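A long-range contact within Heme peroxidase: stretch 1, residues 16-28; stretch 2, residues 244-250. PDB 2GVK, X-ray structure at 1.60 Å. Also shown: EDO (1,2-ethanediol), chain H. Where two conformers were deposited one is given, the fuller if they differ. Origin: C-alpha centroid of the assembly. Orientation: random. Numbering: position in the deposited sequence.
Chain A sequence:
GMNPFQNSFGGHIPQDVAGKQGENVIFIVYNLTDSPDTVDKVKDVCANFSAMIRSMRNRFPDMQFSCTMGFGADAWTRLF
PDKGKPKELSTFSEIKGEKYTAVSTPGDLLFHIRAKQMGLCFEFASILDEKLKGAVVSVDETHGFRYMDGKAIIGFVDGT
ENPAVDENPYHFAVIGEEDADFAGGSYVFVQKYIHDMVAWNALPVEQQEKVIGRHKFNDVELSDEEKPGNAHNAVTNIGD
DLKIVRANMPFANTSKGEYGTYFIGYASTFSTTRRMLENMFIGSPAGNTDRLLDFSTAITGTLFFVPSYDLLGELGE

Stretch 1, residues 16-28: DVAGKQGENVIFI
Stretch 2 244-250: IVRANMP

How do the two backbones run, and where do they come closest? Stretch 1 begins as an irregular loop, Asp16 to Glu23. Val17 and Ala18 sit near phi/psi -97/-5 and -121/20, and Gly19 to Gly22 are more extended, at -68/157, -73/166, -78/130 and -67/170. Glu23, at -78/-35, turns the chain into the strand that starts at Asn24 and continues beyond Ile28, where phi runs from -142 to -109 and psi from 118 to 143. Stretch 2 is loop at Ile244 (-126/174) and strand from Val245 through Pro250 and beyond, with Val245 at -110/116, Arg246 at -117/144, Ala247 at -110/154, Asn248 at -128/79, Met249 at -80/128 and Pro250 at -63/142. The loop from Ala18 to Gln21 runs along stretch 2 in the same direction: Ala18 CA lies 6.4 Å from Val245 CA, and Gln21 CA 6.6 Å from Ala247 CA. The strand then heads off roughly across it. No hydrogen bond crosses between the stretches, so side-chain packing makes the contact, which buries 370 Å² summed over both sides.

Which side chains of stretch 2 face the contact? The alternation of a beta strand sends the CA-to-CB bonds of Val245, Ala247 and Met249 toward stretch 1, and those of Arg246 and Asn248 away. Val245, with chi1 t (173°), places CG1 3.8 Å from Val17 O and 4.2 Å from Ala18 CA, a compact branched group against loop backbone. Ala247 presents a single methyl, its CB 4.0 Å from Gln21 CG, small against the glutamine chain.

What does Met249 contribute to the contact? This selenomethionine has the largest covered area in the contact, 111 Å². Its long, flexible chain, m at all three chi angles (-65°, -47°, -78°), reaches several partners: SE is 3.7 Å from Gln21 CB and CE 3.5 Å from Gly22 O. Nearer its root, CG packs 4.2 Å from Val25 CG1 and 3.7 Å from Phe27 CZ, approaching the aromatic ring at its edge, near the ring plane.

How does stretch 1 receive it? Val25 (chi1 p, 65°) and Phe27 (chi1 -57°, m; chi2 -88°) both point toward stretch 2, two residues apart on one strand face, and supply buried apolar surface. Gln21 also points toward it, with chi1 -38° (m), chi2 142° between wells and chi3 12°. Its CB lies nearest Met249 SE and its CG nearest Ala247 CB; NE2 is 3.9 Å from Arg246 O, and OE1 is hydrogen-bonded elsewhere in the structure. At Gly19, an ideal CB would clash with Asp16 OD2 at 2.6 Å, which suits glycine to that place in the loop.

What occupies the other face of stretch 2? Arg246 (chi1 m, chi2 t, chi3 -95°, chi4 158°) and Asn248 (chi1 -73°, m; chi2 -89°) share an ethanediol, probably from the crystallisation liquor. Asn248 ND2 donates to EDO O2 at 3.0 Å; Arg246 NH1 makes a weak hydrogen bond to EDO O2, also 3.0 Å, with O2 at the guanidinium edge.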

ATOM      1  N   ASP A  16      17.024  13.364 -13.656  1.00 12.35           N
ATOM      2  CA  ASP A  16      16.467  12.027 -13.604  0.50 12.64           C
ATOM      3  C   ASP A  16      16.273  11.462 -15.013  1.00 12.89           C
ATOM      4  O   ASP A  16      15.145  11.228 -15.450  1.00 13.43           O
ATOM      5  CB  ASP A  16      15.125  12.055 -12.845  0.50 12.64           C
ATOM      6  CG  ASP A  16      14.638  10.668 -12.451  0.50 14.09           C
ATOM      7  OD1 ASP A  16      15.476   9.764 -12.246  0.50 15.55           O
ATOM      8  OD2 ASP A  16      13.413  10.498 -12.301  0.50 15.19           O
ATOM      9  N   VAL A  17      17.367  11.172 -15.673  1.00 13.20           N
ATOM     10  CA  VAL A  17      17.336  10.740 -17.046  1.00 13.71           C
ATOM     11  C   VAL A  17      17.395   9.226 -17.184  1.00 14.58           C
ATOM     12  O   VAL A  17      17.281   8.686 -18.284  1.00 14.91           O
ATOM     13  CB  VAL A  17      18.504  11.366 -17.822  1.00 13.44           C
ATOM     14  CG1 VAL A  17      18.386  12.882 -17.806  1.00 12.98           C
ATOM     15  CG2 VAL A  17      19.828  10.923 -17.252  1.00 13.85           C
ATOM     16  N   ALA A  18      17.570   8.542 -16.074  1.00 15.38           N
ATOM     17  CA  ALA A  18      17.585   7.110 -16.080  1.00 16.36           C
ATOM     18  C   ALA A  18      16.498   6.606 -15.189  1.00 17.47           C
ATOM     19  O   ALA A  18      16.540   5.484 -14.744  1.00 18.01           O
ATOM     20  CB  ALA A  18      18.902   6.600 -15.621  1.00 16.55           C
ATOM     21  N   GLY A  19      15.514   7.463 -14.914  1.00 18.11           N
ATOM     22  CA  GLY A  19      14.385   7.079 -14.116  1.00 18.77           C
ATOM     23  C   GLY A  19      13.488   6.056 -14.814  1.00 19.17           C
ATOM     24  O   GLY A  19      13.513   5.911 -16.055  1.00 19.54           O
ATOM     25  N   LYS A  20      12.730   5.321 -14.020  1.00 19.15           N
ATOM     26  CA  LYS A  20      11.714   4.459 -14.540  1.00 19.31           C
ATOM     27  C   LYS A  20      10.590   5.302 -15.007  1.00 19.33           C
ATOM     28  O   LYS A  20      10.521   6.500 -14.694  1.00 19.34           O
ATOM     29  CB  LYS A  20      11.205   3.513 -13.450  1.00 19.33           C
ATOM     30  N   GLN A  21       9.687   4.691 -15.769  1.00 19.45           N
ATOM     31  CA  GLN A  21       8.515   5.384 -16.286  1.00 19.50           C
ATOM     32  C   GLN A  21       7.441   5.522 -15.215  1.00 19.47           C
ATOM     33  O   GLN A  21       7.074   4.550 -14.555  1.00 19.49           O
ATOM     34  CB  GLN A  21       7.952   4.647 -17.503  1.00 19.46           C
ATOM     35  CG  GLN A  21       9.013   4.053 -18.415  1.00 19.35           C
ATOM     36  CD  GLN A  21       8.610   2.703 -18.976  1.00 19.24           C
ATOM     37  OE1 GLN A  21       7.452   2.300 -18.864  1.00 19.90           O
ATOM     38  NE2 GLN A  21       9.561   2.002 -19.582  1.00 18.69           N
ATOM     39  N   GLY A  22       6.943   6.742 -15.050  1.00 19.59           N
ATOM     40  CA  GLY A  22       5.970   7.038 -14.051  1.00 18.50           C
ATOM     41  C   GLY A  22       4.646   6.380 -14.318  1.00 17.47           C
ATOM     42  O   GLY A  22       4.404   5.819 -15.406  1.00 18.12           O
ATOM     43  N   GLU A  23       3.793   6.443 -13.345  1.00 16.00           N
ATOM     44  CA  GLU A  23       2.436   5.959 -13.480  0.70 15.43           C
ATOM     45  C   GLU A  23       1.612   6.988 -14.261  1.00 14.85           C
ATOM     46  O   GLU A  23       0.697   6.634 -15.007  1.00 14.62           O
ATOM     47  CB  GLU A  23       1.828   5.725 -12.101  0.70 15.62           C
ATOM     48  CG  GLU A  23       0.502   4.976 -12.095  0.70 17.53           C
ATOM     49  CD  GLU A  23       0.646   3.524 -12.496  0.70 22.72           C
ATOM     50  OE1 GLU A  23       1.703   2.933 -12.209  0.70 27.90           O
ATOM     51  OE2 GLU A  23      -0.298   2.972 -13.105  0.70 26.39           O
ATOM     52  N   ASN A  24       1.934   8.273 -14.037  1.00 13.85           N
ATOM     53  CA  ASN A  24       1.265   9.410 -14.679  1.00 13.04           C
ATOM     54  C   ASN A  24       2.327  10.317 -15.195  1.00 12.90           C
ATOM     55  O   ASN A  24       3.316  10.529 -14.523  1.00 13.66           O
ATOM     56  CB  ASN A  24       0.408  10.164 -13.671  1.00 12.69           C
ATOM     57  CG  ASN A  24      -0.628   9.286 -13.044  1.00 11.79           C
ATOM     58  OD1 ASN A  24      -1.711   9.074 -13.611  1.00 12.40           O
ATOM     59  ND2 ASN A  24      -0.292   8.708 -11.895  1.00 10.75           N
ATOM     60  N   VAL A  25       2.133  10.856 -16.388  1.00 12.37           N
ATOM     61  CA  VAL A  25       3.166  11.679 -17.019  0.50 12.04           C
ATOM     62  C   VAL A  25       2.584  12.852 -17.777  1.00 11.85           C
ATOM     63  O   VAL A  25       1.539  12.758 -18.357  1.00 11.62           O
ATOM     64  CB  VAL A  25       4.074  10.817 -17.996  0.50 12.06           C
ATOM     65  CG1 VAL A  25       3.274  10.293 -19.158  0.50 13.06           C
ATOM     66  CG2 VAL A  25       5.271  11.631 -18.494  0.50 12.01           C
ATOM     67  N   ILE A  26       3.290  13.978 -17.709  1.00 11.47           N
ATOM     68  CA  ILE A  26       2.984  15.139 -18.511  1.00 11.16           C
ATOM     69  C   ILE A  26       4.211  15.480 -19.316  1.00 11.23           C
ATOM     70  O   ILE A  26       5.326  15.548 -18.770  1.00 11.49           O
ATOM     71  CB  ILE A  26       2.609  16.371 -17.658  1.00 11.20           C
ATOM     72  CG1 ILE A  26       1.344  16.108 -16.856  1.00 11.67           C
ATOM     73  CG2 ILE A  26       2.410  17.571 -18.565  1.00 11.90           C
ATOM     74  CD1 ILE A  26       0.929  17.254 -15.975  1.00 12.35           C
ATOM     75  N   PHE A  27       4.042  15.566 -20.625  1.00 11.22           N
ATOM     76  CA  PHE A  27       5.105  16.070 -21.536  1.00 11.12           C
ATOM     77  C   PHE A  27       4.681  17.442 -22.047  1.00 10.77           C
ATOM     78  O   PHE A  27       3.651  17.566 -22.721  1.00 10.96           O
ATOM     79  CB  PHE A  27       5.313  15.153 -22.748  1.00 11.37           C
ATOM     80  CG  PHE A  27       5.646  13.731 -22.402  1.00 12.13           C
ATOM     81  CD1 PHE A  27       6.948  13.345 -22.196  1.00 13.19           C
ATOM     82  CD2 PHE A  27       4.654  12.749 -22.418  1.00 14.24           C
ATOM     83  CE1 PHE A  27       7.255  12.007 -21.970  1.00 14.67           C
ATOM     84  CE2 PHE A  27       4.960  11.444 -22.173  1.00 13.66           C
ATOM     85  CZ  PHE A  27       6.275  11.072 -21.986  1.00 13.51           C
ATOM     86  N   ILE A  28       5.468  18.466 -21.739  1.00 10.43           N
ATOM     87  CA  ILE A  28       5.202  19.815 -22.236  1.00 10.71           C
ATOM     88  C   ILE A  28       6.377  20.334 -23.066  1.00 10.63           C
ATOM     89  O   ILE A  28       7.511  20.315 -22.621  1.00 10.81           O
ATOM     90  CB  ILE A  28       4.942  20.796 -21.075  1.00 10.60           C
ATOM     91  CG1 ILE A  28       3.610  20.477 -20.405  1.00 13.36           C
ATOM     92  CG2 ILE A  28       4.930  22.185 -21.570  1.00 11.64           C
ATOM     93  CD1 ILE A  28       3.404  21.193 -19.097  1.00 14.94           C
ATOM     94  N   ILE A 244      20.199   3.475 -25.396  1.00 13.09           N
ATOM     95  CA  ILE A 244      19.616   4.629 -24.773  1.00 13.15           C
ATOM     96  C   ILE A 244      18.575   4.162 -23.736  1.00 13.14           C
ATOM     97  O   ILE A 244      18.318   2.962 -23.594  1.00 12.81           O
ATOM     98  CB  ILE A 244      18.958   5.560 -25.809  1.00 13.41           C
ATOM     99  CG1 ILE A 244      17.655   4.943 -26.357  1.00 14.83           C
ATOM    100  CG2 ILE A 244      19.943   5.861 -26.930  1.00 13.82           C
ATOM    101  CD1 ILE A 244      16.891   5.856 -27.331  1.00 16.35           C
ATOM    102  N   VAL A 245      18.035   5.111 -22.982  1.00 13.34           N
ATOM    103  CA  VAL A 245      17.003   4.819 -21.987  1.00 13.92           C
ATOM    104  C   VAL A 245      15.708   5.405 -22.497  1.00 14.90           C
ATOM    105  O   VAL A 245      15.591   6.600 -22.648  1.00 14.20           O
ATOM    106  CB  VAL A 245      17.353   5.426 -20.629  1.00 13.72           C
ATOM    107  CG1 VAL A 245      16.189   5.260 -19.632  1.00 14.27           C
ATOM    108  CG2 VAL A 245      18.627   4.806 -20.099  1.00 14.94           C
ATOM    109  N   ARG A 246      14.736   4.540 -22.765  1.00 16.67           N
ATOM    110  CA  ARG A 246      13.553   4.928 -23.523  1.00 19.24           C
ATOM    111  C   ARG A 246      12.292   4.784 -22.679  1.00 21.19           C
ATOM    112  O   ARG A 246      12.155   3.834 -21.907  1.00 21.98           O
ATOM    113  CB  ARG A 246      13.433   4.089 -24.796  1.00 19.75           C
ATOM    114  CG  ARG A 246      14.629   4.196 -25.726  1.00 24.06           C
ATOM    115  CD  ARG A 246      14.452   3.474 -27.052  1.00 27.49           C
ATOM    116  NE  ARG A 246      15.014   2.127 -27.022  1.00 28.47           N
ATOM    117  CZ  ARG A 246      14.659   1.152 -27.848  1.00 31.52           C
ATOM    118  NH1 ARG A 246      13.737   1.370 -28.777  1.00 31.59           N
ATOM    119  NH2 ARG A 246      15.225  -0.042 -27.748  1.00 34.47           N
ATOM    120  N   ALA A 247      11.344   5.698 -22.867  1.00 22.15           N
ATOM    121  CA  ALA A 247       9.923   5.370 -22.712  1.00 23.05           C
ATOM    122  C   ALA A 247       9.153   5.358 -24.033  1.00 23.47           C
ATOM    123  O   ALA A 247       9.541   6.007 -25.004  1.00 23.24           O
ATOM    124  CB  ALA A 247       9.262   6.305 -21.715  1.00 22.90           C
ATOM    125  N   ASN A 248       8.069   4.590 -24.055  1.00 23.64           N
ATOM    126  CA  ASN A 248       7.019   4.748 -25.047  1.00 23.62           C
ATOM    127  C   ASN A 248       5.649   4.862 -24.382  1.00 22.93           C
ATOM    128  O   ASN A 248       4.885   3.886 -24.340  1.00 23.57           O
ATOM    129  CB  ASN A 248       7.027   3.569 -26.018  1.00 23.86           C
ATOM    130  CG  ASN A 248       8.199   3.616 -26.982  1.00 27.75           C
ATOM    131  OD1 ASN A 248       8.108   4.199 -28.057  1.00 31.89           O
ATOM    132  ND2 ASN A 248       9.301   2.994 -26.601  1.00 28.85           N
HETATM  133  N   MSE A 249       5.354   6.055 -23.864  1.00 20.76           N
HETATM  134  CA  MSE A 249       4.228   6.264 -22.960  1.00 18.75           C
HETATM  135  C   MSE A 249       2.939   6.379 -23.747  1.00 15.82           C
HETATM  136  O   MSE A 249       2.838   7.176 -24.671  1.00 14.90           O
HETATM  137  CB  MSE A 249       4.423   7.539 -22.142  1.00 19.50           C
HETATM  138  CG  MSE A 249       5.598   7.490 -21.188  1.00 24.93           C
HETATM  139 SE   MSE A 249       5.626   5.829 -20.166  0.70 38.13          SE
HETATM  140  CE  MSE A 249       4.286   6.245 -18.895  1.00 25.85           C
ATOM    141  N   PRO A 250       1.951   5.583 -23.364  1.00 13.74           N
ATOM    142  CA  PRO A 250       0.645   5.664 -23.977  1.00 12.81           C
ATOM    143  C   PRO A 250      -0.037   7.026 -23.762  1.00 11.82           C
ATOM    144  O   PRO A 250       0.074   7.614 -22.700  1.00 11.35           O
ATOM    145  CB  PRO A 250      -0.156   4.572 -23.242  1.00 13.00           C
ATOM    146  CG  PRO A 250       0.824   3.661 -22.709  1.00 13.94           C
ATOM    147  CD  PRO A 250       2.056   4.436 -22.443  1.00 13.55           C
TER
HETATM  148  C1  EDO H 323      11.887   4.077 -30.898  1.00 38.43           C
HETATM  149  O1  EDO H 323      11.633   5.351 -31.560  1.00 41.46           O
HETATM  150  C2  EDO H 323      10.623   3.570 -30.161  1.00 36.19           C
HETATM  151  O2  EDO H 323      11.000   2.653 -29.071  1.00 31.34           O